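Local coordinates for protein SxtG (PDB 6U1R) that catalyses transfer of an amidino group in the biosynthesis of saxitoxin, a paralytic shellfish toxin, at the interface of chains A and B. Numbering follows the deposited sequence. Chains: chain A/B, SxtG.

Contact 1 and contact 2 are two symmetry-related parts of one interface between the SxtG chains, their centres about 12 Å apart. Each pairs the 121-122 turn of one chain with Phe119, Phe158 and Trp161 of the other. Since chains A and B both contribute turn and aromatic pocket, the grip is reciprocal across the two-fold axis. The centres of contacts 1 and 2 lie about 19 and 17 Å from A:Asp215, a predicted active-site residue, so neither patch forms the catalytic centre directly. The arrangement suits a dimer, although the structure alone does not prove that SxtG is one in solution.

Contact 1: the interface of chains A and B. Residues chain A 121-123, 186; chain B 119, 158, 161.
A:Pro122 pushes its ring into an angle between B:Trp161 and B:Phe158, and it and the tryptophan bury the most surface here. The CD methylene of A:Pro122 does most of the work: it sits over one face of the B:Phe158 ring, 3.9 Å from the centroid in a CH-pi contact, and also meets CZ3 on the indole rim of B:Trp161 at 3.6 Å. B:Trp161 is clasped from both sides. Its own chain's B:Phe158 lays CD1 against one face, while A:Phe186 comes at the opposite face edge first, with the ring planes 84° apart and CE1 of A:Phe186 3.5 Å from CZ3 of B:Trp161. The far rim of the indole reaches A:Thr121, where CH2 of B:Trp161 lies 3.5 Å from CB and close to the hydroxyl OG1. That hydroxyl is turned in between the backbone N and the carbonyl carbon (chi1 73°), which lets OG1 of A:Thr121 accept a hydrogen bond of 3.1 Å from the backbone N of A:Ala123. The same rotation directs the methyl CG2 at B:Phe158, and the bond probably steadies the turn. In the alpha/beta-propeller fold of the amidinotransferase family, the chain A turn links strands 119-120 and 125-126, with A:Phe186 just ahead of 3-10 helix 187-189; B:Trp161 belongs to 3-10 helix 159-163, which leads into helix 164-172.

Contact 2: the interface of chains A and B. Residues chain A 119, 158, 161; chain B 120-122.
B:Thr121 and B:Pro122 fill the corner formed by A:Trp161 and A:Phe158, and this is the tight half of the patch. CH2 of A:Trp161, at the outer rim of the indole, packs 3.5 Å from CB of B:Thr121, the two side chains crossing at about a right angle. Next to it on the same rim, CZ3 of A:Trp161 meets CD of B:Pro122 at 3.6 Å. The proline CD also hangs over a face of the A:Phe158 ring, displaced from its centre toward CD2, and CB of B:Thr121 approaches that same face. One ring thus receives two consecutive residues of the partner.

Behind this surface the aromatic groups of chain A brace one another. A:Phe158 stands between its neighbours, placing CD1 against a face of the A:Trp161 indole and CD2 over the centre of the A:Phe119 ring, 3.6 Å above its plane. That support should limit how far A:Phe158 can swivel under the proline.

Out at the A:Phe119 ring the fit across the interface is looser, although the residue hides 34 Å² and its CB is closely approached by the partner backbone. Its CG is tucked between the backbone N and the carbonyl carbon (chi1 53°), and the ring leans on A:Phe158 instead of pressing on the partner; CD2 of A:Phe119 lies 4.2 Å from CG of B:Pro122. What touches here is mostly the root of the side chain and the backbone, along the short strands 119-120 of both chains. B:Ser120 hides little surface, its hydroxyl OG resting near CA of A:Phe119, while its carbonyl O lies 3.2 Å from the A:Phe119 CB.

Contact 1: the interface of chains A and B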
# COMPACT_ATOMS: atom_id res chain seq x y z
N THR A 121 12.52 -3.57 10.01
CA THR A 121 11.21 -3.34 10.57
C THR A 121 11.27 -3.70 12.05
O THR A 121 12.30 -4.19 12.55
CB THR A 121 10.14 -4.21 9.89
OG1 THR A 121 10.30 -5.57 10.31
CG2 THR A 121 10.26 -4.15 8.37
N PRO A 122 10.18 -3.51 12.79
CA PRO A 122 10.18 -3.91 14.21
C PRO A 122 10.39 -5.40 14.41
O PRO A 122 10.73 -5.82 15.52
CB PRO A 122 8.80 -3.44 14.70
CG PRO A 122 8.49 -2.24 13.81
CD PRO A 122 9.01 -2.69 12.45
N ALA A 123 10.21 -6.22 13.37
CA ALA A 123 10.26 -7.67 13.50
C ALA A 123 11.44 -8.36 12.80
O ALA A 123 11.71 -9.52 13.11
CB ALA A 123 8.96 -8.29 12.96
N PHE A 186 6.24 -11.34 8.73
CA PHE A 186 6.65 -12.17 9.85
C PHE A 186 7.06 -13.57 9.37
O PHE A 186 6.70 -14.03 8.28
CB PHE A 186 5.50 -12.32 10.86
CG PHE A 186 5.15 -11.06 11.62
CD1 PHE A 186 5.87 -9.88 11.49
CD2 PHE A 186 4.08 -11.08 12.50
CE1 PHE A 186 5.52 -8.74 12.22
CE2 PHE A 186 3.74 -9.96 13.23
CZ PHE A 186 4.46 -8.79 13.10
N PHE B 119 13.61 0.97 13.88
CA PHE B 119 13.45 0.49 12.51
C PHE B 119 14.05 1.51 11.57
O PHE B 119 14.37 2.63 11.96
CB PHE B 119 11.98 0.16 12.17
CG PHE B 119 11.00 1.29 12.42
CD1 PHE B 119 10.80 2.27 11.48
CD2 PHE B 119 10.22 1.30 13.58
CE1 PHE B 119 9.87 3.27 11.68
CE2 PHE B 119 9.28 2.31 13.79
CZ PHE B 119 9.11 3.29 12.85
N PHE B 158 5.00 2.07 11.06
CA PHE B 158 4.48 0.72 11.21
C PHE B 158 3.31 0.65 12.19
O PHE B 158 2.99 -0.42 12.71
CB PHE B 158 5.61 -0.21 11.62
CG PHE B 158 6.64 -0.41 10.54
CD1 PHE B 158 6.34 -1.17 9.42
CD2 PHE B 158 7.89 0.20 10.60
CE1 PHE B 158 7.26 -1.36 8.40
CE2 PHE B 158 8.84 0.01 9.58
CZ PHE B 158 8.51 -0.75 8.48
N TRP B 161 0.50 -2.06 12.30
CA TRP B 161 0.81 -3.46 12.62
C TRP B 161 -0.07 -4.00 13.75
O TRP B 161 -0.45 -5.18 13.75
CB TRP B 161 2.29 -3.61 12.97
CG TRP B 161 3.16 -3.75 11.74
CD1 TRP B 161 2.83 -3.38 10.48
CD2 TRP B 161 4.47 -4.33 11.66
NE1 TRP B 161 3.84 -3.70 9.61
CE2 TRP B 161 4.86 -4.28 10.31
CE3 TRP B 161 5.33 -4.90 12.61
CZ2 TRP B 161 6.10 -4.77 9.87
CZ3 TRP B 161 6.56 -5.38 12.18
CH2 TRP B 161 6.93 -5.32 10.82

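Contact 2: the interface of chains A and B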
# COMPACT_ATOMS: atom_id res chain seq x y z
N PHE A 119 18.07 -2.20 5.85
CA PHE A 119 16.87 -1.64 6.46
C PHE A 119 16.24 -2.67 7.39
O PHE A 119 16.62 -3.84 7.42
CB PHE A 119 15.89 -1.13 5.38
CG PHE A 119 15.52 -2.15 4.32
CD1 PHE A 119 14.48 -3.05 4.53
CD2 PHE A 119 16.21 -2.20 3.11
CE1 PHE A 119 14.12 -3.96 3.55
CE2 PHE A 119 15.86 -3.12 2.12
CZ PHE A 119 14.82 -4.01 2.34
N PHE A 158 11.41 -2.13 -0.34
CA PHE A 158 11.51 -0.74 -0.76
C PHE A 158 11.88 -0.62 -2.23
O PHE A 158 12.41 0.41 -2.67
CB PHE A 158 12.52 -0.00 0.12
CG PHE A 158 12.07 0.15 1.54
CD1 PHE A 158 11.02 0.99 1.84
CD2 PHE A 158 12.65 -0.59 2.57
CE1 PHE A 158 10.56 1.14 3.13
CE2 PHE A 158 12.18 -0.45 3.87
CZ PHE A 158 11.14 0.41 4.15
N TRP A 161 11.03 2.45 -4.57
CA TRP A 161 11.59 3.79 -4.35
C TRP A 161 12.24 4.36 -5.62
O TRP A 161 12.09 5.55 -5.91
CB TRP A 161 12.59 3.73 -3.20
CG TRP A 161 11.92 3.86 -1.85
CD1 TRP A 161 10.58 3.63 -1.55
CD2 TRP A 161 12.53 4.28 -0.63
NE1 TRP A 161 10.35 3.89 -0.22
CE2 TRP A 161 11.53 4.29 0.37
CE3 TRP A 161 13.83 4.66 -0.29
CZ2 TRP A 161 11.79 4.66 1.68
CZ3 TRP A 161 14.09 5.02 1.02
CH2 TRP A 161 13.08 5.02 1.99
N SER B 120 14.25 1.10 10.31
CA SER B 120 15.01 1.93 9.39
C SER B 120 14.63 1.65 7.95
O SER B 120 14.25 0.53 7.59
CB SER B 120 16.52 1.70 9.56
OG SER B 120 16.84 0.36 9.29
N THR B 121 14.78 2.67 7.12
CA THR B 121 14.64 2.55 5.68
C THR B 121 16.02 2.75 5.06
O THR B 121 16.99 3.04 5.78
CB THR B 121 13.68 3.60 5.12
OG1 THR B 121 14.28 4.92 5.21
CG2 THR B 121 12.37 3.58 5.87
N PRO B 122 16.15 2.65 3.74
CA PRO B 122 17.43 2.99 3.12
C PRO B 122 17.86 4.43 3.35
O PRO B 122 19.04 4.74 3.15
CB PRO B 122 17.18 2.71 1.63
CG PRO B 122 16.10 1.69 1.61
CD PRO B 122 15.20 2.06 2.78